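Side-chain contacts in polyprenyl synthetase (Zymomonas mobilis subsp. mobilis, PDB 4KKM), which probably condenses isoprenyl diphosphates head to tail into longer chains such as farnesyl diphosphate, as a metal-dependent prenyltransferase of the FPP/GGPP synthase family: residues 133-136 with 137-141; 194-197 with 198-202; 224-227 with 228-232. All blocks are in the same frame, centred on the assembly; numbering follows the deposited sequence.

In the fold
Following the chain from its N terminus, contact 1 comes first, inside helix 131-150, where residues 133-141 form a buried stretch of about two and a half turns between helices 54-64 and 87-109 and the second subunit. Contact 2 follows at the start of helix 196-206, which leans on helices 177-188 and 274-278 and also touches the second subunit. Contact 3 opens helix 226-253 just after helix 208-221. Each is local and closes no long loop: contacts 2 and 3 end a connecting segment with an N-cap. The three run in series without nesting or crossing, and contacts 1 and 3 lie on opposite sides of the chain's centre, about 35 Å apart between centres.

Contact 1. Residues 133-136 with 137-141; sequences SAVL and SGDAL
Ser137 reaches back one turn to the carbonyl of Ser133 and grips it twice. Its backbone N gives the usual helical bond to Ser133 O at 2.9 Å, and its hydroxyl OG donates to the same oxygen at 2.8 Å, tilted about 20° from the carbonyl plane. With chi1 at 59°, OG sits between the backbone N and the carbonyl carbon, a setting that folds the hydroxyl back against the preceding turn. OG also passes 3.3 Å from Ala134 O. A buried hydroxyl is thus satisfied by its own helix while its side chain packs on Ile106, Ala59, Met60 and Val125. The Ser133 hydroxyl is held by Asp130, with a weak bond from Arg55 besides.

All of this belongs to helix 131-150 of the mainly helical prenyl synthase fold, here at the dimer interface. Further backbone rungs carry the pattern on: Gly138 N to Ala134 O, Asp139 N to Val135 O at 3.0 Å, and Ala140 N to Leu136 O at 2.8 Å. Val135 O has a second donor in His107 NE2 of the same chain.

Asp139 lies alongside Val135, both pointing the same way, and its OD2 comes 3.6 Å from Val135 CG1. That oxygen has its polar partner across the interface, ND1 of His107 of the second subunit. Asp139 O likewise accepts from Gln142 NE2 of the second subunit. The OD1 atoms of the two Asp139 residues, one from each subunit, come close as like charges, an approach probably eased by the histidines bonded to the OD2 atoms. Leu136 packs on Met113 of the second subunit, and Ala140 on Val178 there.

Contact 2. Residues 194-197 with 198-202; sequences FDLP and TITRL
Thr198 is worth following outward, because each of its side-chain atoms meets Phe194 or Asp195. CB lies 3.1 Å from Asp195 OD1 and about 4.2 Å from Phe194 CB. From there the branches part. OG1, beside the backbone N (chi1 -57°), donates to Asp195 OD1 at 2.6 Å, arriving nearly in line with the C-O bond. CG2, on the other branch, meets the Phe194 ring obliquely, with CD2 nearest at 3.5 Å. Pro52 of the second subunit packs on both Phe194 and Thr198.

The backbone N of Thr198 also gives to Asp195 OD1, at 3.1 Å and from above the carboxylate plane, so this one oxygen takes two donors from one residue. Asp195 is the N-cap of helix 196-206, and its carboxylate serves an amide of the first turn; the helix start, with its N-H groups pointing out of the end, would suit a negative charge. With an alanine in place of Thr198, OD1 would probably keep the amide but lose its hydroxyl donor, and a gap would be likely to open beside the Phe194 ring.

Behind the cap, Phe194 CB touches Ile199 CG2 at 3.8 Å, the hydrophobic staple between the residue before the N-cap and the fourth of the helix, and Ile199 continues onto Phe274 and Leu277 of helix 274-278. Two residues on from Thr198, Thr200 also grips one oxygen twice, here the carbonyl of Leu196: its OG1 donates to Leu196 O at 2.7 Å and its N reaches the same atom from the opposite face of the carbonyl plane.

Contact 3. Residues 224-227 with 228-232; sequences QNKD and IRDRL
Lys226 NZ meets Asp230 OD2 at 2.8 Å, a salt bridge that is also a hydrogen bond, using the syn lone pair of the carboxylate oxygen. The partners are four positions apart, so the bridge spans one turn along the surface of helix 226-253. On its way there the lysine chain passes over the guanidinium of Arg229, with CD 3.2 Å above one face and offset toward the rim at NH2. Arg229 is modelled in two positions, and this stacking holds for one of them, so it is doubtful for the other. The lysine CG leaves anti to the backbone N (chi1 180°), and a bend at chi2 then brings the chain across the arginine and on to the carboxylate.

Outside this first shell, in the same conformer, Arg229 NH1 faces Asp230 OD1 at a long 4.0 Å, well out of the guanidinium plane and so by charge alone. NH1 there also has a weak, long ion pair with Glu216, and the side chain packs on Ala219 of helix 208-221.

Below them, the first turn that carries these side chains is held at its start. Asn225 is the N-cap: its OD1 takes the N-H of Ile228 at 2.9 Å, nearly straight at the acceptor (176°), and its backbone O takes that of Arg229 at 3.0 Å. OD1 also brushes Ile228 CG1. Ile228 CG2 rests against Gln224 CB at 3.8 Å, and both residues pack on Phe83, while Gln224 NE2 is hydrogen-bonded to Gly222 O.

Having two positive side chains so near, Asp230 would probably stay ionised, and its charge would offset the closeness of the two: Lys226 NZ and Arg229 NH2 lie 4.7 Å apart in the conformer described.

Contact 1. Residues 133-136 with 137-141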
loop_
_atom_site.group_PDB
_atom_site.type_symbol
_atom_site.label_atom_id
_atom_site.label_comp_id
_atom_site.label_asym_id
_atom_site.label_seq_id
_atom_site.Cartn_x
_atom_site.Cartn_y
_atom_site.Cartn_z
ATOM N N SER B 133 16.607 -0.798 0.998
ATOM C CA SER B 133 15.985 -1.742 0.082
ATOM C C SER B 133 14.826 -2.484 0.749
ATOM O O SER B 133 13.858 -2.848 0.092
ATOM C CB SER B 133 17.020 -2.735 -0.454
ATOM O OG SER B 133 17.974 -2.078 -1.277
ATOM N N ALA B 134 14.935 -2.725 2.049
ATOM C CA ALA B 134 13.851 -3.376 2.775
ATOM C C ALA B 134 12.646 -2.447 2.870
ATOM O O ALA B 134 11.511 -2.874 2.691
ATOM C CB ALA B 134 14.310 -3.813 4.164
ATOM N N VAL B 135 12.891 -1.176 3.158
ATOM C CA VAL B 135 11.798 -0.209 3.201
ATOM C C VAL B 135 11.058 -0.180 1.854
ATOM O O VAL B 135 9.839 -0.340 1.803
ATOM C CB VAL B 135 12.304 1.205 3.548
ATOM C CG1 VAL B 135 11.174 2.226 3.429
ATOM C CG2 VAL B 135 12.922 1.224 4.949
ATOM N N LEU B 136 11.814 -0.005 0.771
ATOM C CA LEU B 136 11.236 0.151 -0.567
ATOM C C LEU B 136 10.592 -1.119 -1.116
ATOM O O LEU B 136 9.506 -1.067 -1.698
ATOM C CB LEU B 136 12.290 0.671 -1.553
ATOM C CG LEU B 136 12.814 2.088 -1.283
ATOM C CD1 LEU B 136 13.776 2.533 -2.380
ATOM C CD2 LEU B 136 11.662 3.087 -1.143
ATOM N N SER B 137 11.250 -2.262 -0.944
ATOM C CA SER B 137 10.675 -3.513 -1.443
ATOM C C SER B 137 9.338 -3.801 -0.763
ATOM O O SER B 137 8.390 -4.272 -1.402
ATOM C CB SER B 137 11.653 -4.688 -1.268
ATOM O OG SER B 137 11.999 -4.884 0.099
ATOM N N GLY B 138 9.255 -3.517 0.533
ATOM C CA GLY B 138 7.986 -3.648 1.233
ATOM C C GLY B 138 6.959 -2.667 0.687
ATOM O O GLY B 138 5.807 -3.024 0.428
ATOM N N ASP B 139 7.376 -1.420 0.504
ATOM C CA ASP B 139 6.473 -0.394 -0.023
ATOM C C ASP B 139 5.900 -0.789 -1.391
ATOM O O ASP B 139 4.698 -0.613 -1.649
ATOM C CB ASP B 139 7.167 0.973 -0.086
ATOM C CG ASP B 139 7.340 1.599 1.293
ATOM O OD1 ASP B 139 6.657 1.136 2.231
ATOM O OD2 ASP B 139 8.140 2.552 1.437
ATOM N N ALA B 140 6.751 -1.344 -2.250
ATOM C CA ALA B 140 6.333 -1.714 -3.602
ATOM C C ALA B 140 5.411 -2.923 -3.571
ATOM O O ALA B 140 4.488 -3.034 -4.384
ATOM C CB ALA B 140 7.560 -2.006 -4.478
ATOM N N LEU B 141 5.663 -3.836 -2.634
ATOM C CA LEU B 141 4.820 -5.025 -2.524
ATOM C C LEU B 141 3.407 -4.679 -2.074
ATOM O O LEU B 141 2.442 -5.301 -2.528
ATOM C CB LEU B 141 5.449 -6.077 -1.597
ATOM C CG LEU B 141 6.535 -6.942 -2.253
ATOM C CD1 LEU B 141 7.286 -7.778 -1.208
ATOM C CD2 LEU B 141 5.921 -7.851 -3.303
#

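Contact 2. Residues 194-197 with 198-202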
loop_
_atom_site.group_PDB
_atom_site.type_symbol
_atom_site.label_atom_id
_atom_site.label_comp_id
_atom_site.label_asym_id
_atom_site.label_seq_id
_atom_site.Cartn_x
_atom_site.Cartn_y
_atom_site.Cartn_z
ATOM N N PHE B 194 -0.531 -5.112 29.098
ATOM C CA PHE B 194 -1.860 -5.035 28.509
ATOM C C PHE B 194 -2.778 -6.075 29.151
ATOM O O PHE B 194 -2.302 -7.013 29.789
ATOM C CB PHE B 194 -1.794 -5.223 26.995
ATOM C CG PHE B 194 -1.223 -4.043 26.262
ATOM C CD1 PHE B 194 -0.736 -2.946 26.951
ATOM C CD2 PHE B 194 -1.201 -4.023 24.878
ATOM C CE1 PHE B 194 -0.217 -1.855 26.274
ATOM C CE2 PHE B 194 -0.693 -2.934 24.196
ATOM C CZ PHE B 194 -0.200 -1.852 24.891
ATOM N N ASP B 195 -4.088 -5.890 29.004
ATOM C CA ASP B 195 -5.057 -6.828 29.558
ATOM C C ASP B 195 -5.607 -7.740 28.472
ATOM O O ASP B 195 -5.256 -7.607 27.296
ATOM C CB ASP B 195 -6.207 -6.089 30.256
ATOM C CG ASP B 195 -6.947 -5.131 29.325
ATOM O OD1 ASP B 195 -6.472 -4.890 28.200
ATOM O OD2 ASP B 195 -8.001 -4.601 29.727
ATOM N N LEU B 196 -6.477 -8.662 28.868
ATOM C CA LEU B 196 -7.059 -9.609 27.914
ATOM C C LEU B 196 -7.839 -8.954 26.754
ATOM O O LEU B 196 -7.639 -9.322 25.601
ATOM C CB LEU B 196 -7.903 -10.670 28.635
ATOM C CG LEU B 196 -8.373 -11.831 27.755
ATOM C CD1 LEU B 196 -7.172 -12.570 27.170
ATOM C CD2 LEU B 196 -9.271 -12.782 28.547
ATOM N N PRO B 197 -8.734 -7.987 27.049
ATOM C CA PRO B 197 -9.393 -7.273 25.945
ATOM C C PRO B 197 -8.432 -6.628 24.935
ATOM O O PRO B 197 -8.708 -6.655 23.734
ATOM C CB PRO B 197 -10.185 -6.179 26.671
ATOM C CG PRO B 197 -10.508 -6.783 27.988
ATOM C CD PRO B 197 -9.292 -7.587 28.357
ATOM N N THR B 198 -7.328 -6.054 25.405
ATOM C CA THR B 198 -6.426 -5.341 24.504
ATOM C C THR B 198 -5.600 -6.291 23.632
ATOM O O THR B 198 -5.418 -6.046 22.438
ATOM C CB THR B 198 -5.503 -4.354 25.272
ATOM O OG1 THR B 198 -6.309 -3.434 26.021
ATOM C CG2 THR B 198 -4.627 -3.571 24.309
ATOM N N ILE B 199 -5.107 -7.383 24.207
ATOM C CA ILE B 199 -4.322 -8.305 23.392
ATOM C C ILE B 199 -5.239 -9.115 22.482
ATOM O O ILE B 199 -4.798 -9.673 21.482
ATOM C CB ILE B 199 -3.413 -9.244 24.225
ATOM C CG1 ILE B 199 -4.251 -10.242 25.019
ATOM C CG2 ILE B 199 -2.474 -8.436 25.145
ATOM C CD1 ILE B 199 -3.445 -11.417 25.554
ATOM N N THR B 200 -6.518 -9.165 22.830
ATOM C CA THR B 200 -7.498 -9.777 21.950
ATOM C C THR B 200 -7.691 -8.884 20.727
ATOM O O THR B 200 -7.682 -9.365 19.594
ATOM C CB THR B 200 -8.835 -10.041 22.670
ATOM O OG1 THR B 200 -8.622 -10.985 23.730
ATOM C CG2 THR B 200 -9.860 -10.614 21.702
ATOM N N ARG B 201 -7.847 -7.581 20.953
ATOM C CA ARG B 201 -7.942 -6.647 19.833
ATOM C C ARG B 201 -6.652 -6.671 19.036
ATOM O O ARG B 201 -6.672 -6.596 17.809
ATOM C CB ARG B 201 -8.216 -5.215 20.297
ATOM C CG ARG B 201 -8.445 -4.247 19.129
ATOM C CD ARG B 201 -8.395 -2.783 19.552
ATOM N NE ARG B 201 -9.539 -2.377 20.368
ATOM C CZ ARG B 201 -10.732 -2.052 19.880
ATOM N NH1 ARG B 201 -10.951 -2.100 18.571
ATOM N NH2 ARG B 201 -11.713 -1.688 20.697
ATOM N N LEU B 202 -5.527 -6.754 19.740
ATOM C CA LEU B 202 -4.228 -6.857 19.079
ATOM C C LEU B 202 -4.193 -8.010 18.067
ATOM O O LEU B 202 -3.819 -7.813 16.904
ATOM C CB LEU B 202 -3.115 -7.000 20.120
ATOM C CG LEU B 202 -1.721 -7.522 19.745
ATOM C CD1 LEU B 202 -1.147 -6.821 18.546
ATOM C CD2 LEU B 202 -0.784 -7.349 20.940
#

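Contact 3. Residues 224-227 with 228-232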
loop_
_atom_site.group_PDB
_atom_site.type_symbol
_atom_site.label_atom_id
_atom_site.label_comp_id
_atom_site.label_asym_id
_atom_site.label_seq_id
_atom_site.Cartn_x
_atom_site.Cartn_y
_atom_site.Cartn_z
ATOM N N GLN B 224 -21.378 -14.989 -2.667
ATOM C CA GLN B 224 -22.177 -15.591 -1.605
ATOM C C GLN B 224 -22.936 -14.561 -0.770
ATOM O O GLN B 224 -22.547 -13.395 -0.700
ATOM C CB GLN B 224 -21.286 -16.463 -0.713
ATOM C CG GLN B 224 -20.665 -17.629 -1.463
ATOM C CD GLN B 224 -21.715 -18.609 -1.944
ATOM O OE1 GLN B 224 -22.467 -19.160 -1.145
ATOM N NE2 GLN B 224 -21.787 -18.811 -3.255
ATOM N N ASN B 225 -24.024 -14.995 -0.139
ATOM C CA ASN B 225 -24.832 -14.090 0.670
ATOM C C ASN B 225 -24.175 -13.728 2.004
ATOM O O ASN B 225 -23.120 -14.259 2.354
ATOM C CB ASN B 225 -26.269 -14.622 0.860
ATOM C CG ASN B 225 -26.337 -15.892 1.709
ATOM O OD1 ASN B 225 -25.480 -16.149 2.553
ATOM N ND2 ASN B 225 -27.381 -16.688 1.489
ATOM N N LYS B 226 -24.814 -12.825 2.739
ATOM C CA LYS B 226 -24.272 -12.311 3.991
ATOM C C LYS B 226 -24.124 -13.400 5.055
ATOM O O LYS B 226 -23.138 -13.427 5.794
ATOM C CB LYS B 226 -25.150 -11.171 4.505
ATOM C CG LYS B 226 -24.692 -10.555 5.816
ATOM C CD LYS B 226 -23.256 -10.062 5.736
ATOM C CE LYS B 226 -22.951 -9.060 6.845
ATOM N NZ LYS B 226 -23.780 -9.302 8.057
ATOM N N ASP B 227 -25.104 -14.294 5.130
ATOM C CA ASP B 227 -25.056 -15.394 6.089
ATOM C C ASP B 227 -23.822 -16.275 5.883
ATOM O O ASP B 227 -23.161 -16.666 6.844
ATOM C CB ASP B 227 -26.336 -16.232 6.012
ATOM C CG ASP B 227 -27.553 -15.483 6.525
ATOM O OD1 ASP B 227 -27.440 -14.262 6.774
ATOM O OD2 ASP B 227 -28.625 -16.109 6.676
ATOM N N ILE B 228 -23.512 -16.577 4.626
ATOM C CA ILE B 228 -22.346 -17.388 4.296
ATOM C C ILE B 228 -21.053 -16.603 4.533
ATOM O O ILE B 228 -20.060 -17.148 5.021
ATOM C CB ILE B 228 -22.409 -17.889 2.832
ATOM C CG1 ILE B 228 -23.563 -18.883 2.660
ATOM C CG2 ILE B 228 -21.092 -18.533 2.418
ATOM C CD1 ILE B 228 -23.414 -20.124 3.495
ATOM N N ARG B 229 -21.064 -15.318 4.192
ATOM C CA ARG B 229 -19.897 -14.484 4.424
ATOM C C ARG B 229 -19.564 -14.422 5.910
ATOM O O ARG B 229 -18.399 -14.541 6.293
ATOM C CB ARG B 229 -20.085 -13.072 3.865
ATOM C CG ARG B 229 -19.001 -12.122 4.335
ATOM C CD ARG B 229 -18.769 -10.954 3.395
ATOM N NE ARG B 229 -19.784 -9.910 3.493
ATOM C CZ ARG B 229 -19.965 -9.125 4.551
ATOM N NH1 ARG B 229 -19.215 -9.272 5.636
ATOM N NH2 ARG B 229 -20.910 -8.195 4.528
ATOM N N ASP B 230 -20.593 -14.260 6.739
ATOM C CA ASP B 230 -20.412 -14.186 8.182
ATOM C C ASP B 230 -19.869 -15.485 8.784
ATOM O O ASP B 230 -19.005 -15.449 9.654
ATOM C CB ASP B 230 -21.718 -13.779 8.870
ATOM C CG ASP B 230 -22.036 -12.309 8.689
ATOM O OD1 ASP B 230 -21.133 -11.549 8.282
ATOM O OD2 ASP B 230 -23.188 -11.911 8.956
ATOM N N ARG B 231 -20.381 -16.625 8.328
ATOM C CA ARG B 231 -19.862 -17.914 8.774
ATOM C C ARG B 231 -18.370 -18.051 8.463
ATOM O O ARG B 231 -17.585 -18.497 9.307
ATOM C CB ARG B 231 -20.624 -19.061 8.116
ATOM C CG ARG B 231 -22.010 -19.306 8.683
ATOM C CD ARG B 231 -22.688 -20.440 7.938
ATOM N NE ARG B 231 -23.930 -20.848 8.586
ATOM C CZ ARG B 231 -24.002 -21.737 9.572
ATOM N NH1 ARG B 231 -22.903 -22.323 10.030
ATOM N NH2 ARG B 231 -25.179 -22.044 10.094
ATOM N N LEU B 232 -17.990 -17.673 7.249
ATOM C CA LEU B 232 -16.590 -17.739 6.837
ATOM C C LEU B 232 -15.713 -16.772 7.637
ATOM O O LEU B 232 -14.621 -17.132 8.069
ATOM C CB LEU B 232 -16.459 -17.485 5.331
ATOM C CG LEU B 232 -17.161 -18.553 4.483
ATOM C CD1 LEU B 232 -17.038 -18.265 2.992
ATOM C CD2 LEU B 232 -16.606 -19.925 4.816
#